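Local coordinates for protein succinyl-CoA ligase (ADP-forming) subunit alpha (Methanosaeta concilii, PDB 6HXI) that belongs to the succinyl-CoA ligase alpha-subunit family, carries a citrate synthase-like C-terminal region, and binds coenzyme A, at residues G195-G203 against H215-I225; C230-D238 against F273-N281. All coordinates share one frame; numbering follows the deposited sequence.

Contact 1: G195-G203 against H215-I225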
loop_
_atom_site.group_PDB
_atom_site.type_symbol
_atom_site.label_atom_id
_atom_site.label_comp_id
_atom_site.label_asym_id
_atom_site.label_seq_id
_atom_site.Cartn_x
_atom_site.Cartn_y
_atom_site.Cartn_z
ATOM N N GLY B 195 59.926 -1.705 -25.624
ATOM C CA GLY B 195 59.000 -1.102 -24.681
ATOM C C GLY B 195 59.492 -1.075 -23.252
ATOM O O GLY B 195 60.578 -1.577 -22.945
ATOM N N ILE B 196 58.690 -0.482 -22.378
ATOM C CA ILE B 196 59.021 -0.415 -20.960
ATOM C C ILE B 196 58.869 -1.767 -20.263
ATOM O O ILE B 196 58.005 -2.573 -20.601
ATOM C CB ILE B 196 58.256 0.700 -20.162
ATOM C CG1 ILE B 196 56.736 0.477 -20.136
ATOM C CG2 ILE B 196 58.594 2.102 -20.645
ATOM C CD1 ILE B 196 56.134 0.261 -18.784
ATOM N N TYR B 197 59.711 -1.982 -19.265
ATOM C CA TYR B 197 59.593 -3.067 -18.318
ATOM C C TYR B 197 58.694 -2.432 -17.219
ATOM O O TYR B 197 57.634 -2.965 -16.895
ATOM C CB TYR B 197 60.969 -3.434 -17.732
ATOM C CG TYR B 197 60.883 -4.491 -16.656
ATOM C CD1 TYR B 197 60.652 -4.144 -15.328
ATOM C CD2 TYR B 197 60.996 -5.843 -16.969
ATOM C CE1 TYR B 197 60.508 -5.117 -14.339
ATOM C CE2 TYR B 197 60.876 -6.824 -15.985
ATOM C CZ TYR B 197 60.643 -6.454 -14.668
ATOM O OH TYR B 197 60.539 -7.409 -13.683
ATOM N N GLU B 198 59.118 -1.257 -16.706
ATOM C CA GLU B 198 58.446 -0.500 -15.657
ATOM C C GLU B 198 58.536 1.005 -15.947
ATOM O O GLU B 198 59.528 1.474 -16.514
ATOM C CB GLU B 198 59.123 -0.821 -14.311
ATOM C CG GLU B 198 58.335 -0.418 -13.089
ATOM C CD GLU B 198 58.936 -0.928 -11.798
ATOM O OE1 GLU B 198 59.836 -0.246 -11.259
ATOM O OE2 GLU B 198 58.518 -2.012 -11.327
ATOM N N GLY B 199 57.524 1.741 -15.525
ATOM C CA GLY B 199 57.464 3.192 -15.670
ATOM C C GLY B 199 56.862 3.850 -14.444
ATOM O O GLY B 199 55.868 3.350 -13.920
ATOM N N VAL B 200 57.450 4.957 -13.964
ATOM C CA VAL B 200 56.942 5.658 -12.769
ATOM C C VAL B 200 56.921 7.177 -12.990
ATOM O O VAL B 200 57.886 7.726 -13.523
ATOM C CB VAL B 200 57.745 5.294 -11.463
ATOM C CG1 VAL B 200 57.333 6.167 -10.271
ATOM C CG2 VAL B 200 57.612 3.816 -11.098
ATOM N N ALA B 201 55.827 7.852 -12.574
ATOM C CA ALA B 201 55.783 9.301 -12.596
ATOM C C ALA B 201 55.850 9.724 -11.103
ATOM O O ALA B 201 55.016 9.282 -10.302
ATOM C CB ALA B 201 54.512 9.800 -13.254
ATOM N N ILE B 202 56.865 10.500 -10.715
ATOM C CA ILE B 202 57.008 10.894 -9.302
ATOM C C ILE B 202 56.098 12.089 -8.904
ATOM O O ILE B 202 56.022 12.428 -7.717
ATOM C CB ILE B 202 58.490 11.136 -8.897
ATOM C CG1 ILE B 202 59.136 12.288 -9.707
ATOM C CG2 ILE B 202 59.301 9.846 -8.993
ATOM C CD1 ILE B 202 60.188 13.117 -8.914
ATOM N N GLY B 203 55.415 12.685 -9.890
ATOM C CA GLY B 203 54.560 13.854 -9.703
ATOM C C GLY B 203 55.358 15.114 -9.966
ATOM O O GLY B 203 56.587 15.059 -10.067
ATOM N N HIS B 215 63.861 5.400 -7.823
ATOM C CA HIS B 215 63.396 4.503 -8.871
ATOM C C HIS B 215 64.503 4.138 -9.832
ATOM O O HIS B 215 64.597 2.963 -10.154
ATOM C CB HIS B 215 62.155 5.051 -9.579
ATOM C CG HIS B 215 61.077 5.447 -8.606
ATOM N ND1 HIS B 215 60.299 4.499 -7.966
ATOM C CD2 HIS B 215 60.744 6.669 -8.136
ATOM C CE1 HIS B 215 59.506 5.167 -7.145
ATOM N NE2 HIS B 215 59.727 6.477 -7.216
ATOM N N ILE B 216 65.386 5.100 -10.229
ATOM C CA ILE B 216 66.515 4.830 -11.136
ATOM C C ILE B 216 67.466 3.786 -10.524
ATOM O O ILE B 216 67.946 2.893 -11.242
ATOM C CB ILE B 216 67.248 6.121 -11.622
ATOM C CG1 ILE B 216 66.334 6.934 -12.563
ATOM C CG2 ILE B 216 68.582 5.780 -12.329
ATOM C CD1 ILE B 216 66.834 8.323 -12.993
ATOM N N LEU B 217 67.692 3.877 -9.192
ATOM C CA LEU B 217 68.550 2.940 -8.452
ATOM C C LEU B 217 67.963 1.542 -8.407
ATOM O O LEU B 217 68.722 0.583 -8.443
ATOM C CB LEU B 217 68.902 3.438 -7.040
ATOM C CG LEU B 217 69.843 4.628 -6.955
ATOM C CD1 LEU B 217 70.080 5.019 -5.510
ATOM C CD2 LEU B 217 71.164 4.349 -7.653
ATOM N N ARG B 218 66.623 1.423 -8.365
ATOM C CA ARG B 218 65.942 0.132 -8.413
ATOM C C ARG B 218 66.122 -0.488 -9.809
ATOM O O ARG B 218 66.314 -1.695 -9.905
ATOM C CB ARG B 218 64.447 0.269 -8.137
ATOM C CG ARG B 218 64.048 0.510 -6.692
ATOM C CD ARG B 218 62.544 0.360 -6.497
ATOM N NE ARG B 218 61.753 1.205 -7.400
ATOM C CZ ARG B 218 61.171 0.783 -8.518
ATOM N NH1 ARG B 218 61.305 -0.476 -8.910
ATOM N NH2 ARG B 218 60.481 1.624 -9.273
ATOM N N TYR B 219 66.033 0.324 -10.885
ATOM C CA TYR B 219 66.202 -0.156 -12.255
ATOM C C TYR B 219 67.621 -0.668 -12.478
ATOM O O TYR B 219 67.806 -1.611 -13.248
ATOM C CB TYR B 219 65.888 0.946 -13.280
ATOM C CG TYR B 219 64.519 1.584 -13.172
ATOM C CD1 TYR B 219 63.443 0.893 -12.612
ATOM C CD2 TYR B 219 64.278 2.852 -13.690
ATOM C CE1 TYR B 219 62.181 1.472 -12.523
ATOM C CE2 TYR B 219 63.012 3.437 -13.614
ATOM C CZ TYR B 219 61.964 2.738 -13.043
ATOM O OH TYR B 219 60.721 3.315 -12.975
ATOM N N GLU B 220 68.618 -0.040 -11.799
ATOM C CA GLU B 220 70.045 -0.382 -11.869
ATOM C C GLU B 220 70.348 -1.749 -11.255
ATOM O O GLU B 220 71.307 -2.415 -11.677
ATOM C CB GLU B 220 70.887 0.685 -11.168
ATOM C CG GLU B 220 71.846 1.411 -12.097
ATOM C CD GLU B 220 73.070 0.645 -12.577
ATOM O OE1 GLU B 220 73.917 0.261 -11.737
ATOM O OE2 GLU B 220 73.223 0.503 -13.811
ATOM N N ARG B 221 69.546 -2.151 -10.244
ATOM C CA ARG B 221 69.668 -3.425 -9.545
ATOM C C ARG B 221 68.892 -4.539 -10.259
ATOM O O ARG B 221 69.314 -5.700 -10.195
ATOM C CB ARG B 221 69.189 -3.303 -8.093
ATOM C CG ARG B 221 70.123 -2.502 -7.171
ATOM C CD ARG B 221 69.663 -2.563 -5.714
ATOM N NE ARG B 221 68.345 -1.941 -5.508
ATOM C CZ ARG B 221 67.607 -2.078 -4.409
ATOM N NH1 ARG B 221 68.038 -2.821 -3.398
ATOM N NH2 ARG B 221 66.429 -1.476 -4.316
ATOM N N ASN B 222 67.773 -4.192 -10.941
ATOM C CA ASN B 222 66.932 -5.148 -11.662
ATOM C C ASN B 222 67.625 -5.745 -12.894
ATOM O O ASN B 222 67.937 -5.009 -13.828
ATOM C CB ASN B 222 65.567 -4.527 -12.034
ATOM C CG ASN B 222 64.469 -5.528 -12.360
ATOM O OD1 ASN B 222 64.702 -6.695 -12.719
ATOM N ND2 ASN B 222 63.225 -5.075 -12.277
ATOM N N PRO B 223 67.848 -7.083 -12.923
ATOM C CA PRO B 223 68.505 -7.704 -14.099
ATOM C C PRO B 223 67.695 -7.644 -15.397
ATOM O O PRO B 223 68.286 -7.601 -16.470
ATOM C CB PRO B 223 68.736 -9.160 -13.669
ATOM C CG PRO B 223 68.485 -9.200 -12.196
ATOM C CD PRO B 223 67.538 -8.088 -11.887
ATOM N N ALA B 224 66.364 -7.630 -15.298
ATOM C CA ALA B 224 65.435 -7.572 -16.434
ATOM C C ALA B 224 65.554 -6.285 -17.278
ATOM O O ALA B 224 65.328 -6.323 -18.496
ATOM C CB ALA B 224 64.019 -7.732 -15.932
ATOM N N ILE B 225 65.921 -5.158 -16.610
ATOM C CA ILE B 225 66.123 -3.821 -17.176
ATOM C C ILE B 225 67.580 -3.675 -17.655
ATOM O O ILE B 225 68.517 -3.877 -16.871
ATOM C CB ILE B 225 65.717 -2.719 -16.147
ATOM C CG1 ILE B 225 64.184 -2.702 -15.941
ATOM C CG2 ILE B 225 66.250 -1.315 -16.548
ATOM C CD1 ILE B 225 63.674 -2.098 -14.629
#

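Contact 2: C230-D238 against F273-N281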
loop_
_atom_site.group_PDB
_atom_site.type_symbol
_atom_site.label_atom_id
_atom_site.label_comp_id
_atom_site.label_asym_id
_atom_site.label_seq_id
_atom_site.Cartn_x
_atom_site.Cartn_y
_atom_site.Cartn_z
ATOM N N CYS B 230 64.729 8.793 -18.612
ATOM C CA CYS B 230 63.995 9.701 -17.734
ATOM C C CYS B 230 63.691 11.042 -18.371
ATOM O O CYS B 230 64.356 11.472 -19.301
ATOM C CB CYS B 230 64.646 9.859 -16.367
ATOM S SG CYS B 230 66.190 10.765 -16.384
ATOM N N LEU B 231 62.623 11.655 -17.895
ATOM C CA LEU B 231 62.135 12.935 -18.371
ATOM C C LEU B 231 61.866 13.820 -17.158
ATOM O O LEU B 231 60.959 13.542 -16.389
ATOM C CB LEU B 231 60.850 12.704 -19.187
ATOM C CG LEU B 231 60.271 13.878 -19.968
ATOM C CD1 LEU B 231 61.173 14.278 -21.125
ATOM C CD2 LEU B 231 58.854 13.541 -20.474
ATOM N N GLY B 232 62.702 14.827 -16.971
ATOM C CA GLY B 232 62.575 15.779 -15.879
ATOM C C GLY B 232 62.034 17.110 -16.354
ATOM O O GLY B 232 61.556 17.218 -17.489
ATOM N N GLU B 233 62.081 18.125 -15.473
ATOM C CA GLU B 233 61.641 19.498 -15.774
ATOM C C GLU B 233 62.375 20.513 -14.896
ATOM O O GLU B 233 62.954 20.144 -13.869
ATOM C CB GLU B 233 60.095 19.667 -15.690
ATOM C CG GLU B 233 59.525 19.562 -14.294
ATOM C CD GLU B 233 58.040 19.811 -14.104
ATOM O OE1 GLU B 233 57.321 20.066 -15.103
ATOM O OE2 GLU B 233 57.603 19.772 -12.928
ATOM N N LEU B 234 62.345 21.785 -15.296
ATOM C CA LEU B 234 62.959 22.891 -14.563
ATOM C C LEU B 234 62.385 23.025 -13.142
ATOM O O LEU B 234 61.280 22.515 -12.865
ATOM C CB LEU B 234 62.818 24.204 -15.349
ATOM C CG LEU B 234 61.484 24.952 -15.317
ATOM C CD1 LEU B 234 61.598 26.223 -16.091
ATOM C CD2 LEU B 234 60.330 24.127 -15.908
ATOM N N GLY B 235 63.146 23.696 -12.266
ATOM C CA GLY B 235 62.770 23.909 -10.873
ATOM C C GLY B 235 63.193 22.748 -9.998
ATOM O O GLY B 235 63.060 21.576 -10.390
ATOM N N GLY B 236 63.723 23.077 -8.823
ATOM C CA GLY B 236 64.216 22.085 -7.873
ATOM C C GLY B 236 65.514 21.443 -8.318
ATOM O O GLY B 236 65.967 21.673 -9.443
ATOM N N GLU B 237 66.103 20.607 -7.450
ATOM C CA GLU B 237 67.415 19.993 -7.720
ATOM C C GLU B 237 67.418 18.462 -7.778
ATOM O O GLU B 237 68.479 17.852 -7.579
ATOM C CB GLU B 237 68.437 20.482 -6.678
ATOM C CG GLU B 237 68.967 21.876 -6.925
ATOM C CD GLU B 237 70.034 22.273 -5.924
ATOM O OE1 GLU B 237 71.185 21.801 -6.067
ATOM O OE2 GLU B 237 69.706 23.009 -4.965
ATOM N N ASP B 238 66.249 17.846 -8.034
ATOM C CA ASP B 238 66.073 16.394 -8.093
ATOM C C ASP B 238 67.019 15.719 -9.098
ATOM O O ASP B 238 67.688 14.754 -8.745
ATOM C CB ASP B 238 64.591 16.050 -8.380
ATOM C CG ASP B 238 64.250 14.575 -8.646
ATOM O OD1 ASP B 238 64.650 14.053 -9.705
ATOM O OD2 ASP B 238 63.489 13.985 -7.847
ATOM N N PHE B 273 54.994 27.511 -13.849
ATOM C CA PHE B 273 54.393 26.582 -14.803
ATOM C C PHE B 273 53.426 25.631 -14.107
ATOM O O PHE B 273 53.280 25.715 -12.883
ATOM C CB PHE B 273 55.458 25.877 -15.660
ATOM C CG PHE B 273 56.252 26.863 -16.482
ATOM C CD1 PHE B 273 55.732 27.391 -17.659
ATOM C CD2 PHE B 273 57.504 27.295 -16.060
ATOM C CE1 PHE B 273 56.472 28.301 -18.424
ATOM C CE2 PHE B 273 58.242 28.208 -16.821
ATOM C CZ PHE B 273 57.721 28.704 -17.998
ATOM N N GLY B 274 52.724 24.815 -14.907
ATOM C CA GLY B 274 51.686 23.873 -14.496
ATOM C C GLY B 274 51.898 23.158 -13.185
ATOM O O GLY B 274 51.149 23.379 -12.238
ATOM N N HIS B 275 52.934 22.321 -13.110
ATOM C CA HIS B 275 53.283 21.585 -11.887
ATOM C C HIS B 275 53.734 22.540 -10.796
ATOM O O HIS B 275 54.426 23.520 -11.094
ATOM C CB HIS B 275 54.396 20.568 -12.169
ATOM C CG HIS B 275 54.015 19.467 -13.114
ATOM N ND1 HIS B 275 54.959 18.832 -13.888
ATOM C CD2 HIS B 275 52.805 18.910 -13.358
ATOM C CE1 HIS B 275 54.307 17.919 -14.578
ATOM N NE2 HIS B 275 53.007 17.929 -14.294
ATOM N N ALA B 276 53.352 22.260 -9.534
ATOM C CA ALA B 276 53.745 23.103 -8.385
ATOM C C ALA B 276 55.268 23.364 -8.311
ATOM O O ALA B 276 55.675 24.491 -8.035
ATOM C CB ALA B 276 53.238 22.501 -7.079
ATOM N N GLY B 277 56.077 22.354 -8.638
ATOM C CA GLY B 277 57.529 22.481 -8.600
ATOM C C GLY B 277 58.200 23.022 -9.847
ATOM O O GLY B 277 59.421 23.194 -9.844
ATOM N N ALA B 278 57.433 23.264 -10.935
ATOM C CA ALA B 278 57.992 23.745 -12.211
ATOM C C ALA B 278 58.196 25.264 -12.265
ATOM O O ALA B 278 57.474 25.969 -12.976
ATOM C CB ALA B 278 57.157 23.253 -13.396
ATOM N N LYS B 279 59.182 25.758 -11.478
ATOM C CA LYS B 279 59.628 27.156 -11.431
ATOM C C LYS B 279 61.122 27.245 -11.050
ATOM O O LYS B 279 61.469 27.029 -9.883
ATOM C CB LYS B 279 58.762 28.040 -10.507
ATOM C CG LYS B 279 59.017 29.528 -10.757
ATOM C CD LYS B 279 58.326 30.450 -9.771
ATOM C CE LYS B 279 58.339 31.872 -10.292
ATOM N NZ LYS B 279 58.413 32.881 -9.203
ATOM N N ALA B 280 61.994 27.585 -12.021
ATOM C CA ALA B 280 63.438 27.705 -11.788
ATOM C C ALA B 280 63.772 28.959 -10.965
ATOM O O ALA B 280 63.727 30.083 -11.480
ATOM C CB ALA B 280 64.196 27.708 -13.111
ATOM N N ASN B 281 64.051 28.762 -9.663
ATOM C CA ASN B 281 64.388 29.856 -8.736
ATOM C C ASN B 281 65.792 30.367 -9.004
ATOM O O ASN B 281 66.021 31.574 -8.972
ATOM C CB ASN B 281 64.255 29.405 -7.271
ATOM C CG ASN B 281 62.853 29.066 -6.818
ATOM O OD1 ASN B 281 61.846 29.459 -7.424
ATOM N ND2 ASN B 281 62.763 28.358 -5.696
HETATM O O HOH W 1 60.438 20.803 -8.483
#

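Contact 1: G195-G203 against H215-I225
R218 presents the end of its guanidinium group to a single carboxylate oxygen of E198. NH1 and NH2 of R218 each lie 2.8 Å from OE1 of E198. That oxygen sits in the guanidinium plane, while the carboxylate plane is turned 44° from it. Both bonds are bent at the hydrogen, the price of sharing one acceptor. E198 suits the strand because its chain, extended beyond CG, spans the gap to the helix; its OE2 goes to T145. NH1 of R218 has a further partner in the backbone oxygen of Y6. The same NH2 also donates, nearly straight at 167°, to ND1 of H215 in the same helix. One face of the imidazole takes CG1 of V200, which stands over the ring centre in a CH-pi contact, 3.9 Å from the centroid of the H215 ring. NE2 of H215 is held by S210. The Y219 ring turns its edge to E198, with CE1 3.2 Å from OE1 of E198, and its hydroxyl bonds to F174 O. Where the helix has ended, CB of A224 lies 3.3 Å from CE2 of Y197, the small methyl allowing this close oblique approach. A helix running antiparallel (170°) to the strand it covers, in a mixed sheet, is the layered alpha/beta architecture of the CoA-ligase domain.

Contact 2: C230-D238 against F273-N281
The H275 imidazole meets the E233 carboxylate at its edge, the CD carbon of E233 lying in the ring plane while the two planes stand 57° apart. ND1 of H275 thus faces both oxygens, 2.9 Å from OE1 and 3.0 Å from OE2 of E233, in two weak bonds, both bent at the hydrogen. The F273 ring has the backbone oxygen of A278 at its edge, and CD1 of L234 approaches it obliquely, 4.0 Å from CE2 of F273; on the neighbouring citrate lyase chain, Y302 makes an edge-to-face stack with this phenylalanine. All this happens where a parallel strand of the alpha/beta sheet runs out into a loop, a place where such folds commonly put their ligand sites. Coenzyme A lies about 6 Å from the H275 side chain; a citrate anion, probably from the crystallisation liquor, is about 5 Å from it.

The loop 273-281 is shaped by a type I beta turn from H275 to A278, overlapped at its end by an inverse gamma turn centred on A278. E233 reaches it because CG stands between the backbone N and carbonyl carbon (chi1 69°) and the chain then runs straight. The small methyl of A278 lets the carboxylate come close, CB to OE2 of E233 being 3.5 Å, and also meets CD2 of L234. G235 suits its place doubly: its phi is positive, and a CB would collide with G277 O and K279 N. In its absence the backbones close up, with CA of G235 and CA of A280 4.0 Å apart. Beside this approach, CA of A278 points its hydrogen at O of L234, 3.6 Å away and almost straight at 170°.

Overall arrangement
Both contacts are largely buried and each involves a strand of one six-stranded mixed sheet, but they use different parts of it. Contact 1 lays a helix along strand 196-201, so side chains do the work: a salt bridge, a ring covered by a methyl group and apolar contacts. Contact 2 joins the end of strand 227-233 to a loop, where glycines and alanines let backbones meet and the polar bonds are weak. It also borders citrate lyase, whereas no other chain touches contact 1. Helix 212-221 leads directly into strand 227-233, and the two sites meet where CD1 of I202 packs 3.6 Å from OD2 of D238. H275 of contact 2 lies nearer coenzyme A than I202 does.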